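Side-chain contacts in putative capsid protein of prophage (PDB 3BQW), which probably forms the protein shell of a prophage particle as its major capsid protein: residues S28-T33 with I260-K265; F62-V67 with V71-G76; I150-G153 with E157-E160; S233-E238 with K251-D256; W318-D321 with E327-Q330. All coordinates share one frame; numbering follows the deposited sequence.

Contact 1. Residues S28-T33 with I260-K265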
# COMPACT_ATOMS: atom_id res chain seq x y z
N SER A 28 3.62 7.21 -2.41
CA SER A 28 2.82 6.02 -2.12
C SER A 28 2.34 6.05 -0.67
O SER A 28 2.89 6.78 0.17
CB SER A 28 3.66 4.75 -2.32
OG SER A 28 4.01 4.59 -3.67
N PRO A 29 1.30 5.28 -0.36
CA PRO A 29 0.80 5.22 1.00
C PRO A 29 1.84 4.80 2.05
O PRO A 29 2.95 4.35 1.71
CB PRO A 29 -0.32 4.20 0.89
CG PRO A 29 -0.73 4.26 -0.48
CD PRO A 29 0.48 4.47 -1.26
N LEU A 30 1.48 4.96 3.31
CA LEU A 30 2.44 4.89 4.41
C LEU A 30 3.20 3.56 4.58
O LEU A 30 4.41 3.56 4.68
CB LEU A 30 1.74 5.25 5.72
CG LEU A 30 2.65 5.34 6.96
CD1 LEU A 30 3.57 6.51 6.85
CD2 LEU A 30 1.82 5.36 8.26
N PHE A 31 2.49 2.44 4.68
CA PHE A 31 3.14 1.13 4.90
C PHE A 31 4.06 0.78 3.73
O PHE A 31 5.19 0.33 3.94
CB PHE A 31 2.12 0.04 5.15
CG PHE A 31 1.61 0.02 6.56
CD1 PHE A 31 0.76 1.04 7.04
CD2 PHE A 31 1.98 -0.99 7.45
CE1 PHE A 31 0.27 1.02 8.36
CE2 PHE A 31 1.50 -1.01 8.78
CZ PHE A 31 0.65 -0.00 9.22
N THR A 32 3.60 1.07 2.51
CA THR A 32 4.42 0.91 1.34
C THR A 32 5.71 1.74 1.45
O THR A 32 6.83 1.22 1.24
CB THR A 32 3.67 1.28 0.09
OG1 THR A 32 2.47 0.48 0.00
CG2 THR A 32 4.56 1.07 -1.15
N THR A 33 5.56 2.99 1.83
CA THR A 33 6.68 3.89 1.94
C THR A 33 7.67 3.51 3.05
O THR A 33 8.87 3.62 2.88
CB THR A 33 6.18 5.32 2.12
OG1 THR A 33 5.36 5.67 0.99
CG2 THR A 33 7.36 6.31 2.23
N ILE A 260 2.77 7.78 14.94
CA ILE A 260 2.02 8.04 13.72
C ILE A 260 0.60 7.49 13.92
O ILE A 260 0.43 6.31 14.28
CB ILE A 260 2.68 7.35 12.48
CG1 ILE A 260 4.15 7.80 12.30
CG2 ILE A 260 1.88 7.64 11.19
CD1 ILE A 260 4.86 7.21 11.02
N VAL A 261 -0.39 8.34 13.71
CA VAL A 261 -1.77 7.93 13.61
C VAL A 261 -2.13 7.81 12.15
O VAL A 261 -1.93 8.74 11.38
CB VAL A 261 -2.73 8.91 14.32
CG1 VAL A 261 -4.17 8.41 14.21
CG2 VAL A 261 -2.28 9.11 15.78
N TYR A 262 -2.68 6.66 11.78
CA TYR A 262 -2.92 6.31 10.40
C TYR A 262 -4.40 6.03 10.20
O TYR A 262 -4.94 5.16 10.82
CB TYR A 262 -2.09 5.08 10.06
CG TYR A 262 -2.21 4.53 8.65
CD1 TYR A 262 -1.61 5.15 7.58
CD2 TYR A 262 -2.85 3.34 8.41
CE1 TYR A 262 -1.67 4.61 6.28
CE2 TYR A 262 -2.90 2.78 7.13
CZ TYR A 262 -2.31 3.42 6.08
OH TYR A 262 -2.38 2.88 4.81
N SER A 263 -5.01 6.79 9.30
CA SER A 263 -6.46 6.76 9.08
C SER A 263 -6.83 6.52 7.63
O SER A 263 -7.96 6.76 7.25
CB SER A 263 -7.08 8.09 9.54
OG SER A 263 -6.68 8.40 10.86
N GLY A 264 -5.89 6.02 6.82
CA GLY A 264 -6.18 5.71 5.43
C GLY A 264 -7.32 4.72 5.17
O GLY A 264 -7.46 3.70 5.85
N LYS A 265 -8.11 5.02 4.14
CA LYS A 265 -9.22 4.16 3.76
C LYS A 265 -9.14 3.80 2.28
O LYS A 265 -8.48 4.47 1.47
CB LYS A 265 -10.55 4.85 4.04
CG LYS A 265 -10.75 5.30 5.48
CD LYS A 265 -12.13 5.86 5.67
CE LYS A 265 -12.21 6.90 6.82
NZ LYS A 265 -11.77 8.30 6.42

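Contact 2. Residues F62-V67 with V71-G76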
# COMPACT_ATOMS: atom_id res chain seq x y z
N PHE A 62 5.22 -19.29 1.74
CA PHE A 62 4.41 -20.50 1.76
C PHE A 62 3.09 -20.17 1.09
O PHE A 62 2.28 -19.39 1.59
CB PHE A 62 4.20 -20.96 3.19
CG PHE A 62 3.63 -22.36 3.32
CD1 PHE A 62 4.47 -23.45 3.30
CD2 PHE A 62 2.28 -22.55 3.52
CE1 PHE A 62 3.96 -24.72 3.46
CE2 PHE A 62 1.76 -23.82 3.68
CZ PHE A 62 2.59 -24.89 3.65
N CYS A 63 2.89 -20.78 -0.07
CA CYS A 63 1.78 -20.51 -0.93
C CYS A 63 0.83 -21.69 -0.93
O CYS A 63 1.24 -22.83 -1.12
CB CYS A 63 2.29 -20.20 -2.34
SG CYS A 63 3.21 -18.65 -2.38
N SER A 64 -0.45 -21.40 -0.69
CA SER A 64 -1.48 -22.41 -0.55
C SER A 64 -2.65 -22.10 -1.47
O SER A 64 -3.11 -20.97 -1.52
CB SER A 64 -1.99 -22.46 0.90
OG SER A 64 -0.98 -22.86 1.80
N PRO A 65 -3.22 -23.14 -2.13
CA PRO A 65 -4.42 -22.86 -2.88
C PRO A 65 -5.62 -22.67 -1.92
O PRO A 65 -5.54 -22.97 -0.71
CB PRO A 65 -4.58 -24.12 -3.75
CG PRO A 65 -3.92 -25.20 -3.02
CD PRO A 65 -2.87 -24.57 -2.12
N MET A 66 -6.73 -22.19 -2.48
CA MET A 66 -7.93 -21.93 -1.72
C MET A 66 -9.10 -22.57 -2.46
O MET A 66 -9.07 -22.70 -3.68
CB MET A 66 -8.17 -20.42 -1.55
CG MET A 66 -7.06 -19.67 -0.78
SD MET A 66 -7.26 -17.89 -0.61
CE MET A 66 -8.86 -17.80 0.20
N VAL A 67 -10.09 -23.00 -1.71
CA VAL A 67 -11.37 -23.45 -2.26
C VAL A 67 -12.40 -22.59 -1.55
O VAL A 67 -12.64 -22.75 -0.35
CB VAL A 67 -11.61 -24.96 -2.01
CG1 VAL A 67 -12.91 -25.44 -2.70
CG2 VAL A 67 -10.41 -25.78 -2.50
N VAL A 71 -8.50 -21.88 2.98
CA VAL A 71 -7.11 -22.11 2.60
C VAL A 71 -6.78 -23.60 2.75
O VAL A 71 -7.00 -24.16 3.80
CB VAL A 71 -6.14 -21.22 3.40
CG1 VAL A 71 -4.70 -21.49 2.98
CG2 VAL A 71 -6.51 -19.76 3.21
N GLN A 72 -6.28 -24.22 1.68
CA GLN A 72 -5.85 -25.63 1.70
C GLN A 72 -4.37 -25.71 2.06
O GLN A 72 -3.52 -25.93 1.20
CB GLN A 72 -6.04 -26.30 0.32
CG GLN A 72 -7.37 -26.07 -0.38
CD GLN A 72 -8.52 -26.65 0.38
OE1 GLN A 72 -8.79 -27.85 0.29
NE2 GLN A 72 -9.21 -25.81 1.15
N ARG A 73 -4.08 -25.57 3.35
CA ARG A 73 -2.69 -25.49 3.82
C ARG A 73 -1.91 -26.78 3.64
O ARG A 73 -0.68 -26.76 3.58
CB ARG A 73 -2.64 -25.04 5.29
CG ARG A 73 -3.12 -23.60 5.57
CD ARG A 73 -2.52 -23.08 6.91
NE ARG A 73 -1.11 -22.72 6.71
CZ ARG A 73 -0.67 -21.53 6.29
NH1 ARG A 73 -1.51 -20.52 6.04
NH2 ARG A 73 0.63 -21.33 6.14
N ASP A 74 -2.60 -27.92 3.54
CA ASP A 74 -1.92 -29.19 3.28
C ASP A 74 -1.41 -29.24 1.85
O ASP A 74 -0.51 -30.01 1.57
CB ASP A 74 -2.83 -30.40 3.58
CG ASP A 74 -3.13 -30.54 5.07
OD1 ASP A 74 -2.45 -29.87 5.89
OD2 ASP A 74 -4.05 -31.31 5.43
N LYS A 75 -1.99 -28.43 0.98
CA LYS A 75 -1.51 -28.27 -0.40
C LYS A 75 -0.59 -27.07 -0.61
O LYS A 75 -0.27 -26.76 -1.74
CB LYS A 75 -2.69 -28.21 -1.37
CG LYS A 75 -3.49 -29.52 -1.44
CD LYS A 75 -4.64 -29.43 -2.43
CE LYS A 75 -5.59 -30.61 -2.26
NZ LYS A 75 -6.80 -30.45 -3.13
N GLY A 76 -0.14 -26.44 0.46
CA GLY A 76 0.80 -25.33 0.36
C GLY A 76 2.23 -25.79 0.43
O GLY A 76 2.52 -26.88 0.93

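Contact 3. Residues I150-G153 with E157-E160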
# COMPACT_ATOMS: atom_id res chain seq x y z
N ILE A 150 -4.12 -12.59 0.54
CA ILE A 150 -4.92 -13.33 -0.43
C ILE A 150 -4.75 -12.71 -1.80
O ILE A 150 -5.04 -11.55 -2.00
CB ILE A 150 -6.40 -13.37 -0.03
CG1 ILE A 150 -6.56 -14.26 1.20
CG2 ILE A 150 -7.28 -13.90 -1.23
CD1 ILE A 150 -7.80 -13.97 2.01
N ILE A 151 -4.23 -13.50 -2.74
CA ILE A 151 -3.90 -13.01 -4.07
C ILE A 151 -4.96 -13.47 -5.07
O ILE A 151 -5.30 -14.66 -5.15
CB ILE A 151 -2.48 -13.49 -4.50
CG1 ILE A 151 -1.42 -13.12 -3.44
CG2 ILE A 151 -2.09 -12.97 -5.91
CD1 ILE A 151 -1.46 -11.65 -2.94
N GLU A 152 -5.49 -12.51 -5.82
CA GLU A 152 -6.43 -12.74 -6.92
C GLU A 152 -6.02 -11.90 -8.13
O GLU A 152 -5.38 -10.85 -7.99
CB GLU A 152 -7.86 -12.35 -6.53
CG GLU A 152 -8.10 -12.08 -5.04
CD GLU A 152 -9.57 -11.76 -4.72
OE1 GLU A 152 -10.36 -11.54 -5.67
OE2 GLU A 152 -9.92 -11.74 -3.51
N GLY A 153 -6.42 -12.32 -9.32
CA GLY A 153 -6.11 -11.55 -10.52
C GLY A 153 -6.50 -12.21 -11.82
O GLY A 153 -7.01 -13.33 -11.84
N GLU A 157 -5.96 -18.53 -10.28
CA GLU A 157 -6.89 -18.85 -9.22
C GLU A 157 -6.42 -18.27 -7.88
O GLU A 157 -5.23 -18.29 -7.55
CB GLU A 157 -7.08 -20.36 -9.12
CG GLU A 157 -8.20 -20.89 -10.03
CD GLU A 157 -8.52 -22.34 -9.75
OE1 GLU A 157 -7.55 -23.13 -9.56
OE2 GLU A 157 -9.72 -22.71 -9.70
N ARG A 158 -7.39 -17.71 -7.15
CA ARG A 158 -7.18 -17.14 -5.82
C ARG A 158 -6.39 -18.07 -4.91
O ARG A 158 -6.73 -19.23 -4.76
CB ARG A 158 -8.54 -16.88 -5.23
CG ARG A 158 -8.62 -15.96 -4.08
CD ARG A 158 -10.06 -15.46 -4.02
NE ARG A 158 -10.30 -14.63 -2.87
CZ ARG A 158 -10.95 -15.00 -1.77
NH1 ARG A 158 -11.45 -16.22 -1.64
NH2 ARG A 158 -11.09 -14.13 -0.77
N TYR A 159 -5.31 -17.57 -4.31
CA TYR A 159 -4.47 -18.35 -3.38
C TYR A 159 -3.90 -17.45 -2.27
O TYR A 159 -3.96 -16.24 -2.37
CB TYR A 159 -3.35 -19.04 -4.13
CG TYR A 159 -2.21 -18.12 -4.54
CD1 TYR A 159 -1.04 -18.06 -3.77
CD2 TYR A 159 -2.30 -17.32 -5.70
CE1 TYR A 159 -0.00 -17.23 -4.12
CE2 TYR A 159 -1.23 -16.47 -6.08
CZ TYR A 159 -0.10 -16.42 -5.27
OH TYR A 159 0.97 -15.61 -5.59
N GLU A 160 -3.34 -18.08 -1.24
CA GLU A 160 -2.78 -17.36 -0.08
C GLU A 160 -1.26 -17.40 -0.12
O GLU A 160 -0.67 -18.43 -0.41
CB GLU A 160 -3.28 -17.96 1.24
CG GLU A 160 -2.71 -17.25 2.48
CD GLU A 160 -2.88 -18.03 3.75
OE1 GLU A 160 -2.09 -18.98 3.99
OE2 GLU A 160 -3.80 -17.67 4.53

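Contact 4. Residues S233-E238 with K251-D256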
# COMPACT_ATOMS: atom_id res chain seq x y z
N SER A 233 11.38 16.67 10.66
CA SER A 233 12.01 15.85 9.59
C SER A 233 13.26 15.08 10.07
O SER A 233 14.14 14.72 9.27
CB SER A 233 12.34 16.74 8.40
OG SER A 233 11.16 17.38 7.95
N GLU A 234 13.28 14.80 11.37
CA GLU A 234 14.46 14.36 12.09
C GLU A 234 14.66 12.84 11.93
O GLU A 234 15.71 12.31 12.32
CB GLU A 234 14.32 14.74 13.57
CG GLU A 234 15.64 14.94 14.33
CD GLU A 234 15.92 16.41 14.67
OE1 GLU A 234 15.88 17.27 13.76
OE2 GLU A 234 16.20 16.70 15.86
N SER A 235 13.65 12.16 11.37
CA SER A 235 13.66 10.71 11.20
C SER A 235 13.06 10.31 9.85
O SER A 235 12.29 11.07 9.26
CB SER A 235 12.89 10.04 12.34
OG SER A 235 11.48 10.24 12.27
N ALA A 236 13.41 9.11 9.38
CA ALA A 236 12.74 8.49 8.23
C ALA A 236 11.21 8.39 8.44
O ALA A 236 10.44 8.61 7.51
CB ALA A 236 13.31 7.11 7.96
N ALA A 237 10.80 8.04 9.67
CA ALA A 237 9.36 7.95 10.02
C ALA A 237 8.66 9.28 9.74
O ALA A 237 7.64 9.34 9.08
CB ALA A 237 9.19 7.57 11.50
N GLU A 238 9.28 10.35 10.20
CA GLU A 238 8.75 11.70 10.07
C GLU A 238 8.73 12.21 8.62
O GLU A 238 7.75 12.78 8.15
CB GLU A 238 9.58 12.63 10.95
CG GLU A 238 8.89 13.87 11.28
CD GLU A 238 9.66 14.72 12.26
OE1 GLU A 238 10.59 14.24 12.97
OE2 GLU A 238 9.31 15.92 12.28
N LYS A 251 2.68 12.55 15.24
CA LYS A 251 2.33 13.06 16.56
C LYS A 251 3.52 13.48 17.40
O LYS A 251 3.36 14.29 18.31
CB LYS A 251 1.54 11.99 17.33
CG LYS A 251 0.17 11.70 16.74
CD LYS A 251 -0.67 12.97 16.66
CE LYS A 251 -2.02 12.67 16.14
NZ LYS A 251 -2.83 13.86 15.92
N GLY A 252 4.70 12.94 17.12
CA GLY A 252 5.86 13.18 17.96
C GLY A 252 6.58 11.90 18.29
O GLY A 252 6.50 10.93 17.55
N TYR A 253 7.26 11.90 19.43
CA TYR A 253 8.11 10.79 19.85
C TYR A 253 7.84 10.40 21.29
O TYR A 253 7.40 11.23 22.10
CB TYR A 253 9.60 11.15 19.69
CG TYR A 253 10.03 11.38 18.26
CD1 TYR A 253 10.63 10.35 17.52
CD2 TYR A 253 9.81 12.59 17.63
CE1 TYR A 253 11.03 10.56 16.19
CE2 TYR A 253 10.19 12.81 16.31
CZ TYR A 253 10.81 11.80 15.60
OH TYR A 253 11.18 12.05 14.30
N LEU A 254 8.08 9.13 21.58
CA LEU A 254 8.06 8.58 22.93
C LEU A 254 9.43 7.94 23.12
O LEU A 254 9.62 6.77 22.84
CB LEU A 254 6.92 7.56 23.03
CG LEU A 254 6.46 6.95 24.35
CD1 LEU A 254 6.22 8.04 25.43
CD2 LEU A 254 5.17 6.12 24.09
N GLY A 255 10.41 8.73 23.53
CA GLY A 255 11.78 8.26 23.52
C GLY A 255 12.24 8.20 22.08
O GLY A 255 12.14 9.19 21.37
N ASP A 256 12.71 7.03 21.63
CA ASP A 256 13.15 6.87 20.24
C ASP A 256 12.07 6.26 19.34
O ASP A 256 12.35 5.86 18.22
CB ASP A 256 14.50 6.10 20.12
CG ASP A 256 14.48 4.70 20.75
OD1 ASP A 256 13.41 4.25 21.27
OD2 ASP A 256 15.55 4.04 20.73

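Contact 5. Residues W318-D321 with E327-Q330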
# COMPACT_ATOMS: atom_id res chain seq x y z
N TRP A 318 -7.30 3.68 -26.13
CA TRP A 318 -7.83 3.21 -27.42
C TRP A 318 -9.28 3.61 -27.59
O TRP A 318 -9.96 3.89 -26.62
CB TRP A 318 -7.65 1.68 -27.61
CG TRP A 318 -8.60 0.82 -26.81
CD1 TRP A 318 -9.79 0.29 -27.23
CD2 TRP A 318 -8.44 0.42 -25.44
NE1 TRP A 318 -10.39 -0.41 -26.21
CE2 TRP A 318 -9.58 -0.36 -25.10
CE3 TRP A 318 -7.46 0.64 -24.47
CZ2 TRP A 318 -9.76 -0.90 -23.84
CZ3 TRP A 318 -7.64 0.09 -23.20
CH2 TRP A 318 -8.78 -0.67 -22.90
N ILE A 319 -9.70 3.67 -28.85
CA ILE A 319 -11.06 4.03 -29.26
C ILE A 319 -11.62 2.83 -30.02
O ILE A 319 -11.02 2.37 -30.98
CB ILE A 319 -11.09 5.25 -30.21
CG1 ILE A 319 -10.48 6.49 -29.55
CG2 ILE A 319 -12.52 5.54 -30.67
CD1 ILE A 319 -9.89 7.47 -30.56
N GLU A 320 -12.76 2.33 -29.56
CA GLU A 320 -13.41 1.18 -30.17
C GLU A 320 -14.43 1.66 -31.17
O GLU A 320 -14.99 2.75 -31.00
CB GLU A 320 -14.13 0.37 -29.11
CG GLU A 320 -13.24 -0.21 -28.06
CD GLU A 320 -13.91 -1.34 -27.32
OE1 GLU A 320 -15.12 -1.20 -27.01
OE2 GLU A 320 -13.25 -2.36 -27.05
N ASP A 321 -14.68 0.87 -32.21
CA ASP A 321 -15.71 1.22 -33.18
C ASP A 321 -17.07 0.69 -32.75
O ASP A 321 -17.17 -0.39 -32.18
CB ASP A 321 -15.34 0.73 -34.57
CG ASP A 321 -14.24 1.56 -35.20
OD1 ASP A 321 -14.14 2.78 -34.87
OD2 ASP A 321 -13.47 0.99 -36.02
N GLU A 327 -14.15 5.36 -26.11
CA GLU A 327 -12.73 5.49 -25.85
C GLU A 327 -12.43 5.07 -24.40
O GLU A 327 -13.21 5.36 -23.51
CB GLU A 327 -12.29 6.94 -26.09
CG GLU A 327 -10.79 7.12 -25.92
CD GLU A 327 -10.34 8.55 -26.11
OE1 GLU A 327 -11.14 9.38 -26.55
OE2 GLU A 327 -9.17 8.82 -25.82
N TYR A 328 -11.32 4.36 -24.21
CA TYR A 328 -10.88 3.86 -22.90
C TYR A 328 -9.44 4.25 -22.65
O TYR A 328 -8.67 4.44 -23.59
CB TYR A 328 -10.94 2.34 -22.83
CG TYR A 328 -12.32 1.77 -22.98
CD1 TYR A 328 -13.15 1.67 -21.87
CD2 TYR A 328 -12.80 1.36 -24.22
CE1 TYR A 328 -14.43 1.16 -21.98
CE2 TYR A 328 -14.07 0.86 -24.34
CZ TYR A 328 -14.88 0.76 -23.21
OH TYR A 328 -16.15 0.26 -23.30
N VAL A 329 -9.12 4.38 -21.36
CA VAL A 329 -7.74 4.37 -20.89
C VAL A 329 -7.67 3.24 -19.85
O VAL A 329 -8.64 2.96 -19.12
CB VAL A 329 -7.24 5.75 -20.33
CG1 VAL A 329 -7.91 6.12 -19.03
CG2 VAL A 329 -5.76 5.73 -20.10
N GLN A 330 -6.54 2.57 -19.82
CA GLN A 330 -6.34 1.42 -18.95
C GLN A 330 -4.88 1.32 -18.56
O GLN A 330 -3.99 1.58 -19.38
CB GLN A 330 -6.77 0.17 -19.70
CG GLN A 330 -6.60 -1.12 -18.96
CD GLN A 330 -6.98 -2.29 -19.81
OE1 GLN A 330 -6.38 -2.50 -20.86
NE2 GLN A 330 -8.00 -3.04 -19.39

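Contact 1. Residues S28-T33 with I260-K265
The ring of Y262 is met on one face by F31, while the opposite face carries the backbone N of G264 over its centre. F31 reaches its face edge first. The closest pair is F31 CE1 and Y262 CE2, 3.8 Å apart, and CE1 sits above the rim of the Y262 ring and not above its middle. The ring centroids are 5.2 Å apart and the planes make 63°, so this is a T-shaped (edge-to-face) pair.

L30 comes at the same tyrosine obliquely, and the two side chains run past each other in opposite directions. Its CB lies 3.5 Å from Y262 CE1. Its methyl CD2 lies 3.5 Å from Y262 CD1. The same methyl also touches CG2 of I260, at 3.7 Å. CG of L30 is turned anti to the backbone N (chi1 -175°), which sends the branch toward strand 257-267, and CD2 ends between Y262 and I260.

The helix 30-35 starts here, with P29 at its N-cap position. Both segments meet E137 of the long helix 113-146: F31 N and T32 OG1 are bonded to its carboxylate, and Y262 OH makes a weak hydrogen bond to it. I208 of the neighbouring strand 206-209 touches L30, F31 and Y262.

No hydrogen bond joins the two segments. All four touching residues are buried, so across the two segments the first turn of the helix meets the strand through apolar and aromatic packing, and the buried tyrosine hydroxyl has its weak bond to the long helix.

Contact 2. Residues F62-V67 with V71-G76
F62 and R73 meet with their flat groups nearly parallel, the ring and guanidinium planes only 14° apart. R73 NH2 lies 3.3 Å from F62 CD2 and approaches the ring obliquely. A bend at chi3 (76°) turns the arginine chain back to the strand. NH2 also forms a salt bridge with D162 and NH1 one with E160, so the guanidinium is held by strand 159-162 as well. Over a face of the same F62 ring lies the backbone of G76, with its C 3.4 Å from F62 CZ.

P65 crosses two side chains at about a right angle. Its CG rests 3.6 Å from CB of K75, and Q72 CB lies a little farther off. Q72 is bent at chi2, and its CD packs 3.6 Å from V67 CG2. On the side of M66 and V71, the side chains cross obliquely, with M66 CG and V71 CG2 4.0 Å apart. V71 CG1 turns to S64 and lies 3.6 Å from its CB.

The backbone gives one hydrogen bond across the segments, from Q72 N to P65 O (2.8 Å, 164° at the hydrogen). M66 and V71 form an antiparallel non-hydrogen-bonded pair. Beyond it, residues 73-74 make a short 3-10 turn that interrupts the pairing. This is a tight antiparallel beta hairpin at the edge of a four-stranded sheet, its second strand broken by that turn.

Contact 3. Residues I150-G153 with E157-E160
I151 and Y159 form an antiparallel hydrogen-bonded pair, with I151 N to Y159 O at 2.8 Å and Y159 N to I151 O at 3.0 Å, and I150 pairs with E160 without such bonds. The side chains of I151 and Y159 lie side by side and point the same way. CB of I151 stands over the face of the tyrosine ring, 4.0 Å from its centroid and 28° off the normal, in a CH-pi contact. Y159 CG sits between its backbone N and carbonyl carbon (chi1 76°), which brings the ring over beside the isoleucine. Y159 OH is bonded to the backbone O of K83.

On the side of I150, R158 runs extended from CG to NE. Its NE gives a hydrogen bond to E152 OE2 (3.0 Å), part of a salt bridge. The carboxylate and guanidinium planes are 84° apart, and NE comes from above the carboxylate plane. I150 CG2 packs 3.5 Å from the same NE.

E152 is exposed, so solvent probably weakens its salt bridge. The loop end of this beta hairpin thus has a surface ion pair on one side and a tyrosine covered by an isoleucine on the other.

Contact 4. Residues S233-E238 with K251-D256
The N-terminus of helix 236-241 is the site of this contact: S235 is its N-cap residue, and Y253 of strand 248-254 reaches up to it. S235 OG accepts a hydrogen bond from E238 N at 3.0 Å, the capping bond. Its OG lies between the backbone N and the carbonyl carbon (chi1 72°), a rotamer that turns it back to the helix.

The same OG donates to Y253 OH, 2.7 Å away. Y253 OH in turn donates to E238 OE1 at 2.6 Å. The chain of bonds therefore runs from helix N-H to serine to tyrosine to glutamate. Both partners sit at the edge of the tyrosine ring, near its plane. E238 crosses Y253 at about a right angle, with carboxylate and ring planes 64° apart. The hydroxyl meets OE1 on its anti side, 23° out of the carboxylate plane. The other oxygen, E238 OE2, takes a weak bond from S233 N.

The tyrosine hydroxyl is thus gripped by two short bonds, and the glutamate is tied to both the strand and the turn before its own helix. Almost all the contact is made by the end of one side chain.

Strand 257-267 lies beside both segments: A258 touches A237 and Y253. R231, in the loop leading to the helix, packs on E238 and Y253, while F250 meets the Y253 ring edge-to-face.

Contact 5. Residues W318-D321 with E327-Q330
W318 and Y328 are joined first by backbone hydrogen bonds, W318 N to Y328 O at 3.0 Å and Y328 N to W318 O at 2.8 Å. I319 and E327 follow as a non-hydrogen-bonded pair.

The aromatic contact lies on the side of W318 and Y328. CB of Y328 stands over the six-membered ring of W318, 3.6 Å from its centroid and 14° off the normal, a CH-pi contact. The ring planes are 28° apart but slid aside, with centroids 5.3 Å apart, so they barely overlap. W318 has chi1 75°, which swings the indole under Y328 and on to Q330, whose CB meets W318 CZ3 at the edge (3.6 Å). E320 brings OE1 to the edge of the Y328 ring, 3.5 Å from CE2.

The two segments are the facing ends of the antiparallel beta hairpin of strands 314-319 and 327-338, part of a mixed sheet. K90 of the neighbouring strand 90-92 makes a cation-pi contact with Y328 and touches W318.

Apolar packing on the other side is small: I319 CG1 lies 3.7 Å from E327 CG. The polar ends of E327 and Q330 are taken up elsewhere. E327 OE1 makes a salt bridge with R117 of helix 113-146, and Q330 NE2 bonds to the backbone O of K88.

How the contacts relate
Contact 1 is the buried one of the five and lies nearest the centre of the chain; contacts 2 and 3 are at the surface, and contacts 4 and 5 are partly buried. Contacts 2 and 3 are hairpins of one four-stranded sheet. They touch directly, through backbone pairing of S64 with E160 and packing of M66 on R158. Contacts 1 and 4 share another sheet, where strands 248-254 and 257-267 are neighbours. Contact 5 stands apart, its centre about 47 Å from that of contact 4. The chemistry follows the place: only apolar packing across contact 1, hydroxyl and carboxylate bonds in contact 4, and strand pairing with aromatic or charged side chains in the hairpins.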